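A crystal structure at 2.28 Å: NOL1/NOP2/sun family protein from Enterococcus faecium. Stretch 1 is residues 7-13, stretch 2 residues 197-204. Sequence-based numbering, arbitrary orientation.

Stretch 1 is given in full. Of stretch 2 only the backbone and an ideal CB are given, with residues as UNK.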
# COMPACT_ATOMS: atom_id res chain seq x y z
N THR A 7 14.04 27.48 7.22
CA THR A 7 14.45 28.12 5.97
C THR A 7 13.39 28.01 4.87
O THR A 7 13.62 27.38 3.84
CB THR A 7 15.76 27.52 5.44
OG1 THR A 7 15.73 26.09 5.63
CG2 THR A 7 16.96 28.11 6.17
N LEU A 8 12.24 28.64 5.08
CA LEU A 8 11.18 28.64 4.08
C LEU A 8 11.54 29.55 2.90
O LEU A 8 12.24 30.54 3.07
CB LEU A 8 9.86 29.10 4.70
CG LEU A 8 9.40 28.33 5.94
CD1 LEU A 8 8.11 28.91 6.48
CD2 LEU A 8 9.24 26.86 5.62
N PRO A 9 11.05 29.20 1.69
CA PRO A 9 11.22 30.04 0.50
C PRO A 9 10.40 31.32 0.59
O PRO A 9 9.22 31.28 0.94
CB PRO A 9 10.66 29.15 -0.62
CG PRO A 9 10.80 27.75 -0.11
CD PRO A 9 10.52 27.87 1.35
N GLN A 10 11.03 32.45 0.28
CA GLN A 10 10.40 33.76 0.40
C GLN A 10 9.04 33.81 -0.30
O GLN A 10 8.08 34.36 0.23
CB GLN A 10 11.30 34.88 -0.15
CG GLN A 10 12.78 34.50 -0.21
CD GLN A 10 13.06 33.47 -1.29
OE1 GLN A 10 12.88 33.73 -2.48
NE2 GLN A 10 13.50 32.28 -0.87
N GLN A 11 8.97 33.23 -1.50
CA GLN A 11 7.73 33.27 -2.28
C GLN A 11 6.60 32.50 -1.61
O GLN A 11 5.42 32.87 -1.72
CB GLN A 11 7.96 32.76 -3.70
CG GLN A 11 8.96 33.59 -4.49
CD GLN A 11 8.67 35.07 -4.40
OE1 GLN A 11 9.52 35.85 -3.97
NE2 GLN A 11 7.47 35.47 -4.81
N PHE A 12 6.97 31.42 -0.94
CA PHE A 12 6.06 30.57 -0.17
C PHE A 12 5.52 31.33 1.05
O PHE A 12 4.32 31.32 1.32
CB PHE A 12 6.82 29.32 0.27
CG PHE A 12 6.05 28.43 1.20
CD1 PHE A 12 5.17 27.47 0.69
CD2 PHE A 12 6.21 28.52 2.57
CE1 PHE A 12 4.47 26.64 1.55
CE2 PHE A 12 5.51 27.70 3.43
CZ PHE A 12 4.64 26.75 2.92
N ILE A 13 6.44 31.97 1.77
CA ILE A 13 6.09 32.81 2.92
C ILE A 13 5.08 33.91 2.57
O ILE A 13 4.11 34.11 3.29
CB ILE A 13 7.38 33.40 3.55
CG1 ILE A 13 8.22 32.28 4.16
CG2 ILE A 13 7.06 34.44 4.62
CD1 ILE A 13 9.51 32.73 4.79
N UNK A 197 12.80 18.88 -0.67
CA UNK A 197 11.48 19.40 -1.05
C UNK A 197 11.43 20.93 -1.07
O UNK A 197 10.74 21.53 -1.89
CB UNK A 197 10.42 18.87 -0.09
N UNK A 198 12.15 21.56 -0.15
CA UNK A 198 12.19 23.01 -0.13
C UNK A 198 12.99 23.51 -1.33
O UNK A 198 12.54 24.39 -2.06
CB UNK A 198 12.79 23.52 1.18
N UNK A 199 14.16 22.91 -1.54
CA UNK A 199 15.02 23.24 -2.66
C UNK A 199 14.28 23.18 -4.00
O UNK A 199 14.46 24.04 -4.85
CB UNK A 199 16.22 22.29 -2.68
N UNK A 200 13.45 22.15 -4.17
CA UNK A 200 12.79 21.90 -5.45
C UNK A 200 11.52 22.73 -5.65
O UNK A 200 10.96 22.77 -6.75
CB UNK A 200 12.45 20.41 -5.57
N UNK A 201 11.06 23.38 -4.59
CA UNK A 201 9.85 24.20 -4.66
C UNK A 201 10.10 25.53 -5.39
O UNK A 201 11.07 26.22 -5.10
CB UNK A 201 9.32 24.47 -3.25
N UNK A 202 9.22 25.88 -6.32
CA UNK A 202 9.23 27.22 -6.90
C UNK A 202 7.84 27.80 -6.83
O UNK A 202 6.89 27.12 -6.45
CB UNK A 202 9.73 27.20 -8.34
N UNK A 203 7.73 29.06 -7.21
CA UNK A 203 6.46 29.76 -7.17
C UNK A 203 5.50 29.20 -8.23
O UNK A 203 4.29 29.39 -8.15
CB UNK A 203 6.68 31.26 -7.38
N UNK A 204 6.06 28.51 -9.22
CA UNK A 204 5.26 27.99 -10.32
C UNK A 204 4.86 26.53 -10.12
O UNK A 204 4.13 25.97 -10.93
CB UNK A 204 6.03 28.14 -11.63

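Position 197 is helical (phi/psi -56/-35) with nothing of stretch 1 within 5.5 Å of its ideal CB, so any residue at ease in a helix would serve; it holds Ala-197.

At 198 the helix continues and CA-to-CB points toward stretch 1. The ideal CB stands 4.8 Å from Thr-7 O and 4.9 Å from Pro-9 CG, which leaves room for a methyl or two but offers mainly a proline ring to pack on. Valine, leucine, isoleucine or methionine would all suit. Ile-198 is found, with chi1 m and chi2 t. Its CG2 makes the closest approach, 3.7 Å from Pro-9 CG and 3.7 Å from Thr-7 O, so this methyl packs against both the ring and the carbonyl; CD1 also lies 4.1 Å from Thr-7 O.

Position 199 points away and 200 is out of reach, so polar or charged residues are reasonable; Lys-199 and Glu-200 occupy them.

At 201 the backbone leaves helical values (-75/133), and CA-to-CB turns toward stretch 1. The ideal CB is 4.8 Å from Pro-9 CG, and beyond it stretch 1 presents Pro-9, at the N-cap position right before the helix, then Gln-11 and Phe-12 of the helix itself. A long apolar side chain, methionine or an aromatic, could follow the whole row. Trp-201, with chi1 t, does so. Its CE3 lies 4.0 Å from Pro-9 CB, while Gln-11 CB approaches the ring edge, 3.9 Å from CZ3. Phe-12 CB sits over one face, 4.0 Å from the centroid of the six-membered ring, and the phenyl ring turns its edge to that face, with the planes at 87° and the centroids 5.7 Å apart.

Position 202 is extended (-129/174) and points away, just before a turn, where serine, threonine, aspartate or asparagine could cap the backbone. Thr-202 does this: its OG1 accepts from N of residue 204 at 3.1 Å.

At 203 CA-to-CB again points toward stretch 1, and the ideal CB is 4.2 Å from Gln-11 CB. The neighbouring amide can both donate and accept, so glutamate, glutamine or lysine are plausible. Glu-203 extends with chi1 and chi2 both t, and its OE2 accepts a weak hydrogen bond from Gln-11 NE2 at 2.9 Å, with an angle of 120°.

Position 204 is out of reach and tolerant of many polar residues; it holds Glu-204.

Stretch 2 197-204: AIKEWTEE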
# COMPACT_ATOMS: atom_id res chain seq x y z
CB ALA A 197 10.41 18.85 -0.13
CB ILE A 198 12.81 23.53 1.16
CG1 ILE A 198 11.88 23.23 2.33
CG2 ILE A 198 13.07 25.02 1.05
CD1 ILE A 198 12.52 23.42 3.69
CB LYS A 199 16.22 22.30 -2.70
CG LYS A 199 17.13 22.40 -1.49
CD LYS A 199 18.53 22.84 -1.89
CE LYS A 199 19.24 21.78 -2.73
NZ LYS A 199 20.63 22.19 -3.11
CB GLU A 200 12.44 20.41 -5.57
CG GLU A 200 13.54 19.48 -5.09
CD GLU A 200 14.24 18.76 -6.22
OE1 GLU A 200 13.68 18.75 -7.35
OE2 GLU A 200 15.33 18.21 -5.98
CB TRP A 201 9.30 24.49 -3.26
CG TRP A 201 7.93 25.11 -3.24
CD1 TRP A 201 6.73 24.45 -3.14
CD2 TRP A 201 7.60 26.51 -3.35
NE1 TRP A 201 5.69 25.35 -3.17
CE2 TRP A 201 6.20 26.62 -3.30
CE3 TRP A 201 8.37 27.67 -3.50
CZ2 TRP A 201 5.54 27.84 -3.38
CZ3 TRP A 201 7.71 28.88 -3.57
CH2 TRP A 201 6.31 28.96 -3.51
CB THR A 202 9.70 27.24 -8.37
OG1 THR A 202 8.65 26.76 -9.22
CG2 THR A 202 10.93 26.37 -8.55
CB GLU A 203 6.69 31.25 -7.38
CG GLU A 203 5.55 32.13 -6.92
CD GLU A 203 5.89 33.60 -7.04
OE1 GLU A 203 4.97 34.44 -6.95
OE2 GLU A 203 7.08 33.91 -7.22
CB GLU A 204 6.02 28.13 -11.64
CG GLU A 204 6.11 29.55 -12.17
CD GLU A 204 6.90 29.64 -13.46
OE1 GLU A 204 7.79 28.79 -13.68
OE2 GLU A 204 6.62 30.55 -14.26
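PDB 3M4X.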